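Local coordinates for protein branched-chain alpha-ketoacid decarboxylase (Lactococcus lactis, PDB 2VBF) that probably decarboxylates branched-chain and aromatic alpha-keto acids to aldehydes, using thiamine diphosphate and a magnesium ion, at residues A[263-277]-A[408-422]. Residues are numbered along the deposited sequence; the frame is centred on the assembly and turned at random.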
loop_
_atom_site.group_PDB
_atom_site.type_symbol
_atom_site.label_atom_id
_atom_site.label_comp_id
_atom_site.label_asym_id
_atom_site.label_seq_id
_atom_site.Cartn_x
_atom_site.Cartn_y
_atom_site.Cartn_z
ATOM N N ASN A 263 -10.621 -8.791 23.327
ATOM C CA ASN A 263 -10.933 -8.912 21.902
ATOM C C ASN A 263 -9.648 -8.961 21.041
ATOM O O ASN A 263 -9.703 -9.337 19.870
ATOM C CB ASN A 263 -11.921 -7.832 21.445
ATOM C CG ASN A 263 -11.373 -6.418 21.571
ATOM O OD1 ASN A 263 -10.176 -6.175 21.386
ATOM N ND2 ASN A 263 -12.261 -5.474 21.863
ATOM N N PHE A 264 -8.515 -8.596 21.651
ATOM C CA PHE A 264 -7.172 -8.711 21.062
ATOM C C PHE A 264 -6.651 -10.058 21.551
ATOM O O PHE A 264 -6.214 -10.186 22.690
ATOM C CB PHE A 264 -6.294 -7.567 21.570
ATOM C CG PHE A 264 -4.890 -7.500 20.996
ATOM C CD1 PHE A 264 -4.545 -8.074 19.776
ATOM C CD2 PHE A 264 -3.927 -6.768 21.679
ATOM C CE1 PHE A 264 -3.239 -7.936 19.266
ATOM C CE2 PHE A 264 -2.630 -6.627 21.192
ATOM C CZ PHE A 264 -2.281 -7.216 19.989
ATOM N N GLY A 265 -6.736 -11.050 20.677
ATOM C CA GLY A 265 -6.504 -12.428 21.042
ATOM C C GLY A 265 -7.770 -13.254 21.195
ATOM O O GLY A 265 -7.709 -14.350 21.741
ATOM N N LYS A 266 -8.912 -12.769 20.691
ATOM C CA LYS A 266 -10.138 -13.557 20.728
ATOM C C LYS A 266 -9.908 -14.887 20.003
ATOM O O LYS A 266 -9.350 -14.903 18.912
ATOM C CB LYS A 266 -11.301 -12.802 20.089
ATOM C CG LYS A 266 -12.628 -13.555 20.127
ATOM C CD LYS A 266 -13.783 -12.690 19.642
ATOM C CE LYS A 266 -15.075 -13.475 19.562
ATOM N NZ LYS A 266 -15.708 -13.694 20.914
ATOM N N SER A 267 -10.340 -15.971 20.647
ATOM C CA SER A 267 -10.144 -17.366 20.216
ATOM C C SER A 267 -8.758 -17.923 20.577
ATOM O O SER A 267 -8.385 -19.000 20.104
ATOM C CB SER A 267 -10.503 -17.616 18.730
ATOM O OG SER A 267 -9.483 -17.239 17.816
ATOM N N ALA A 268 -8.030 -17.215 21.448
ATOM C CA ALA A 268 -6.814 -17.754 22.079
ATOM C C ALA A 268 -7.124 -19.039 22.865
ATOM O O ALA A 268 -6.234 -19.818 23.161
ATOM C CB ALA A 268 -6.185 -16.727 23.000
ATOM N N VAL A 269 -8.385 -19.195 23.245
ATOM C CA VAL A 269 -8.922 -20.444 23.782
ATOM C C VAL A 269 -10.247 -20.733 23.094
ATOM O O VAL A 269 -10.855 -19.835 22.519
ATOM C CB VAL A 269 -9.133 -20.373 25.301
ATOM C CG1 VAL A 269 -7.797 -20.094 25.990
ATOM C CG2 VAL A 269 -10.220 -19.351 25.664
ATOM N N ASP A 270 -10.700 -21.976 23.178
ATOM C CA ASP A 270 -11.994 -22.379 22.633
ATOM C C ASP A 270 -13.100 -21.802 23.509
ATOM O O ASP A 270 -13.155 -22.080 24.708
ATOM C CB ASP A 270 -12.099 -23.908 22.605
ATOM C CG ASP A 270 -13.248 -24.400 21.744
ATOM O OD1 ASP A 270 -14.398 -23.975 21.967
ATOM O OD2 ASP A 270 -12.982 -25.211 20.829
ATOM N N GLU A 271 -13.974 -20.998 22.915
ATOM C CA GLU A 271 -15.025 -20.311 23.660
ATOM C C GLU A 271 -16.224 -21.177 24.094
ATOM O O GLU A 271 -17.096 -20.688 24.816
ATOM C CB GLU A 271 -15.532 -19.116 22.859
ATOM C CG GLU A 271 -14.463 -18.050 22.617
ATOM C CD GLU A 271 -15.048 -16.729 22.145
ATOM O OE1 GLU A 271 -16.266 -16.683 21.866
ATOM O OE2 GLU A 271 -14.292 -15.729 22.052
ATOM N N SER A 272 -16.281 -22.432 23.658
ATOM C CA SER A 272 -17.408 -23.306 24.024
ATOM C C SER A 272 -17.211 -23.911 25.413
ATOM O O SER A 272 -18.180 -24.379 26.028
ATOM C CB SER A 272 -17.593 -24.408 22.982
ATOM O OG SER A 272 -16.536 -25.333 23.049
ATOM N N LEU A 273 -15.962 -23.898 25.891
ATOM C CA LEU A 273 -15.611 -24.377 27.238
ATOM C C LEU A 273 -16.549 -23.855 28.314
ATOM O O LEU A 273 -16.898 -22.676 28.318
ATOM C CB LEU A 273 -14.182 -23.972 27.593
ATOM C CG LEU A 273 -13.043 -24.545 26.753
ATOM C CD1 LEU A 273 -11.716 -24.183 27.368
ATOM C CD2 LEU A 273 -13.196 -26.048 26.616
ATOM N N PRO A 274 -16.965 -24.736 29.251
ATOM C CA PRO A 274 -17.907 -24.293 30.266
ATOM C C PRO A 274 -17.356 -23.175 31.153
ATOM O O PRO A 274 -18.134 -22.370 31.645
ATOM C CB PRO A 274 -18.185 -25.568 31.087
ATOM C CG PRO A 274 -17.087 -26.474 30.790
ATOM C CD PRO A 274 -16.617 -26.158 29.405
ATOM N N SER A 275 -16.033 -23.121 31.322
ATOM C CA SER A 275 -15.389 -22.101 32.157
ATOM C C SER A 275 -15.005 -20.815 31.403
ATOM O O SER A 275 -14.461 -19.902 32.016
ATOM C CB SER A 275 -14.144 -22.674 32.836
ATOM O OG SER A 275 -13.115 -22.913 31.904
ATOM N N PHE A 276 -15.291 -20.741 30.099
ATOM C CA PHE A 276 -15.066 -19.499 29.340
ATOM C C PHE A 276 -16.169 -18.499 29.688
ATOM O O PHE A 276 -17.367 -18.792 29.519
ATOM C CB PHE A 276 -14.997 -19.743 27.820
ATOM C CG PHE A 276 -14.869 -18.471 27.017
ATOM C CD1 PHE A 276 -13.657 -17.797 26.963
ATOM C CD2 PHE A 276 -15.959 -17.931 26.345
ATOM C CE1 PHE A 276 -13.525 -16.600 26.254
ATOM C CE2 PHE A 276 -15.833 -16.732 25.629
ATOM C CZ PHE A 276 -14.612 -16.073 25.587
ATOM N N LEU A 277 -15.762 -17.320 30.169
ATOM C CA LEU A 277 -16.676 -16.308 30.701
ATOM C C LEU A 277 -17.245 -15.382 29.618
ATOM O O LEU A 277 -18.388 -14.955 29.701
ATOM C CB LEU A 277 -15.968 -15.456 31.774
ATOM C CG LEU A 277 -15.425 -16.188 33.011
ATOM C CD1 LEU A 277 -14.632 -15.245 33.931
ATOM C CD2 LEU A 277 -16.555 -16.853 33.786
ATOM N N SER A 408 -17.174 -9.134 17.888
ATOM C CA SER A 408 -16.191 -9.429 18.934
ATOM C C SER A 408 -16.827 -10.047 20.181
ATOM O O SER A 408 -16.168 -10.817 20.882
ATOM C CB SER A 408 -15.372 -8.188 19.325
ATOM O OG SER A 408 -16.163 -7.235 20.011
ATOM N N THR A 409 -18.095 -9.745 20.446
ATOM C CA THR A 409 -18.751 -10.266 21.669
ATOM C C THR A 409 -19.573 -11.541 21.455
ATOM O O THR A 409 -20.193 -12.037 22.401
ATOM C CB THR A 409 -19.640 -9.203 22.342
ATOM O OG1 THR A 409 -20.492 -8.617 21.355
ATOM C CG2 THR A 409 -18.771 -8.127 23.019
ATOM N N ILE A 410 -19.556 -12.089 20.245
ATOM C CA ILE A 410 -20.292 -13.331 19.998
ATOM C C ILE A 410 -19.531 -14.530 20.588
ATOM O O ILE A 410 -18.302 -14.608 20.544
ATOM C CB ILE A 410 -20.676 -13.532 18.496
ATOM C CG1 ILE A 410 -19.508 -14.063 17.659
ATOM C CG2 ILE A 410 -21.245 -12.244 17.902
ATOM C CD1 ILE A 410 -19.538 -15.565 17.484
ATOM N N PHE A 411 -20.290 -15.444 21.198
ATOM C CA PHE A 411 -19.713 -16.677 21.730
ATOM C C PHE A 411 -19.550 -17.646 20.584
ATOM O O PHE A 411 -20.520 -18.001 19.907
ATOM C CB PHE A 411 -20.585 -17.302 22.827
ATOM C CG PHE A 411 -20.471 -16.607 24.144
ATOM C CD1 PHE A 411 -19.558 -17.034 25.099
ATOM C CD2 PHE A 411 -21.254 -15.508 24.431
ATOM C CE1 PHE A 411 -19.440 -16.395 26.317
ATOM C CE2 PHE A 411 -21.137 -14.849 25.665
ATOM C CZ PHE A 411 -20.231 -15.302 26.608
ATOM N N LEU A 412 -18.308 -18.048 20.352
ATOM C CA LEU A 412 -17.998 -18.974 19.293
ATOM C C LEU A 412 -18.295 -20.380 19.771
ATOM O O LEU A 412 -18.225 -20.678 20.974
ATOM C CB LEU A 412 -16.525 -18.881 18.897
ATOM C CG LEU A 412 -16.062 -17.502 18.409
ATOM C CD1 LEU A 412 -14.548 -17.480 18.249
ATOM C CD2 LEU A 412 -16.763 -17.128 17.115
ATOM N N LYS A 413 -18.604 -21.236 18.808
ATOM C CA LYS A 413 -18.845 -22.642 19.076
ATOM C C LYS A 413 -17.549 -23.426 19.082
ATOM O O LYS A 413 -16.453 -22.886 18.869
ATOM C CB LYS A 413 -19.858 -23.188 18.065
ATOM C CG LYS A 413 -21.162 -22.406 18.146
ATOM C CD LYS A 413 -22.336 -23.101 17.526
ATOM C CE LYS A 413 -23.637 -22.368 17.861
ATOM N NZ LYS A 413 -23.598 -20.898 17.572
ATOM N N SER A 414 -17.661 -24.717 19.356
ATOM C CA SER A 414 -16.491 -25.558 19.488
ATOM C C SER A 414 -15.607 -25.543 18.233
ATOM O O SER A 414 -16.117 -25.543 17.109
ATOM C CB SER A 414 -16.948 -26.982 19.781
ATOM O OG SER A 414 -17.766 -27.441 18.728
ATOM N N ASN A 415 -14.290 -25.534 18.449
ATOM C CA ASN A 415 -13.268 -25.522 17.395
ATOM C C ASN A 415 -13.400 -24.363 16.399
ATOM O O ASN A 415 -12.909 -24.432 15.267
ATOM C CB ASN A 415 -13.240 -26.861 16.650
ATOM C CG ASN A 415 -11.988 -27.039 15.821
ATOM O OD1 ASN A 415 -10.873 -26.806 16.283
ATOM N ND2 ASN A 415 -12.168 -27.433 14.569
ATOM N N SER A 416 -14.039 -23.291 16.835
ATOM C CA SER A 416 -14.169 -22.107 16.007
ATOM C C SER A 416 -13.142 -21.054 16.394
ATOM O O SER A 416 -12.689 -20.981 17.550
ATOM C CB SER A 416 -15.590 -21.561 16.081
ATOM O OG SER A 416 -16.471 -22.413 15.364
ATOM N N ARG A 417 -12.779 -20.234 15.410
ATOM C CA ARG A 417 -11.752 -19.230 15.594
ATOM C C ARG A 417 -12.226 -17.855 15.149
ATOM O O ARG A 417 -13.279 -17.721 14.530
ATOM C CB ARG A 417 -10.511 -19.657 14.851
ATOM C CG ARG A 417 -9.973 -20.941 15.433
ATOM C CD ARG A 417 -8.582 -21.216 14.989
ATOM N NE ARG A 417 -8.511 -21.731 13.621
ATOM C CZ ARG A 417 -8.845 -22.970 13.250
ATOM N NH1 ARG A 417 -9.335 -23.835 14.133
ATOM N NH2 ARG A 417 -8.709 -23.339 11.978
ATOM N N PHE A 418 -11.430 -16.855 15.502
ATOM C CA PHE A 418 -11.720 -15.458 15.212
ATOM C C PHE A 418 -10.433 -14.801 14.726
ATOM O O PHE A 418 -9.339 -15.080 15.238
ATOM C CB PHE A 418 -12.217 -14.788 16.487
ATOM C CG PHE A 418 -12.750 -13.402 16.293
ATOM C CD1 PHE A 418 -14.103 -13.192 16.072
ATOM C CD2 PHE A 418 -11.902 -12.296 16.368
ATOM C CE1 PHE A 418 -14.609 -11.895 15.920
ATOM C CE2 PHE A 418 -12.402 -11.013 16.215
ATOM C CZ PHE A 418 -13.757 -10.814 15.990
ATOM N N ILE A 419 -10.571 -13.932 13.730
ATOM C CA ILE A 419 -9.500 -13.061 13.301
ATOM C C ILE A 419 -10.018 -11.611 13.306
ATOM O O ILE A 419 -11.000 -11.278 12.640
ATOM C CB ILE A 419 -8.959 -13.434 11.929
ATOM C CG1 ILE A 419 -8.254 -14.790 11.989
ATOM C CG2 ILE A 419 -8.016 -12.312 11.431
ATOM C CD1 ILE A 419 -7.724 -15.289 10.631
ATOM N N GLY A 420 -9.370 -10.794 14.123
ATOM C CA GLY A 420 -9.575 -9.352 14.173
ATOM C C GLY A 420 -8.229 -8.708 14.491
ATOM O O GLY A 420 -7.325 -9.360 15.015
ATOM N N GLN A 421 -8.098 -7.426 14.175
ATOM C CA GLN A 421 -6.807 -6.737 14.243
ATOM C C GLN A 421 -6.960 -5.442 15.047
ATOM O O GLN A 421 -6.766 -4.355 14.520
ATOM C CB GLN A 421 -6.323 -6.455 12.821
ATOM C CG GLN A 421 -4.852 -6.110 12.681
ATOM C CD GLN A 421 -4.512 -5.553 11.315
ATOM O OE1 GLN A 421 -5.266 -4.742 10.754
ATOM N NE2 GLN A 421 -3.378 -5.975 10.765
ATOM N N PRO A 422 -7.312 -5.552 16.336
ATOM C CA PRO A 422 -7.635 -4.340 17.111
ATOM C C PRO A 422 -6.477 -3.422 17.489
ATOM O O PRO A 422 -6.717 -2.243 17.781
ATOM C CB PRO A 422 -8.276 -4.906 18.381
ATOM C CG PRO A 422 -7.691 -6.272 18.524
ATOM C CD PRO A 422 -7.483 -6.776 17.139
HETATM O O HOH W 1 -7.516 -10.542 18.063
HETATM O O HOH W 2 -15.006 -6.446 22.354
HETATM O O HOH W 3 -8.259 -12.945 17.055
HETATM O O HOH W 4 -14.261 -21.577 19.975
#
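The turn-rich residues 263-272, ahead of strand 276-279, lie against both limbs of 408-422, near S408 and L412 on one, R417 and P422 on the other, with S267 CA and R417 CA 5.2 Å apart. With CG anti to the backbone N (chi1 -178°), the long chain of K266 lays CD over the F418 ring in a CH-pi contact, 3.6 Å from the centroid. A bend at chi4 turns NZ to the carbonyls I410 O (2.8 Å) and S408 O (2.9 Å) and to a salt bridge with E271 OE2 (2.7 Å), met on its syn lone pair. E271 OE1 accepts L412 N in a nearly straight bond of 168°. A methionine at K266 would probably leave E271 without its countercharge and both carbonyls without this donor. S267, small enough for close approach, accepts F418 N at OG and donates to K266 O. D270 splits its carboxylate: OD2 takes N415 N (2.7 Å), while OD1 closes an Asx turn with S272 N. The flat apolar rings of F276 and F411 meet rim to rim, CE2 to CE1 at 3.7 Å, planes at 80°. Pairing K266 with E271 probably eases their burial, while bonds to backbone groups tie the central domain to the C-terminal cofactor-binding domain.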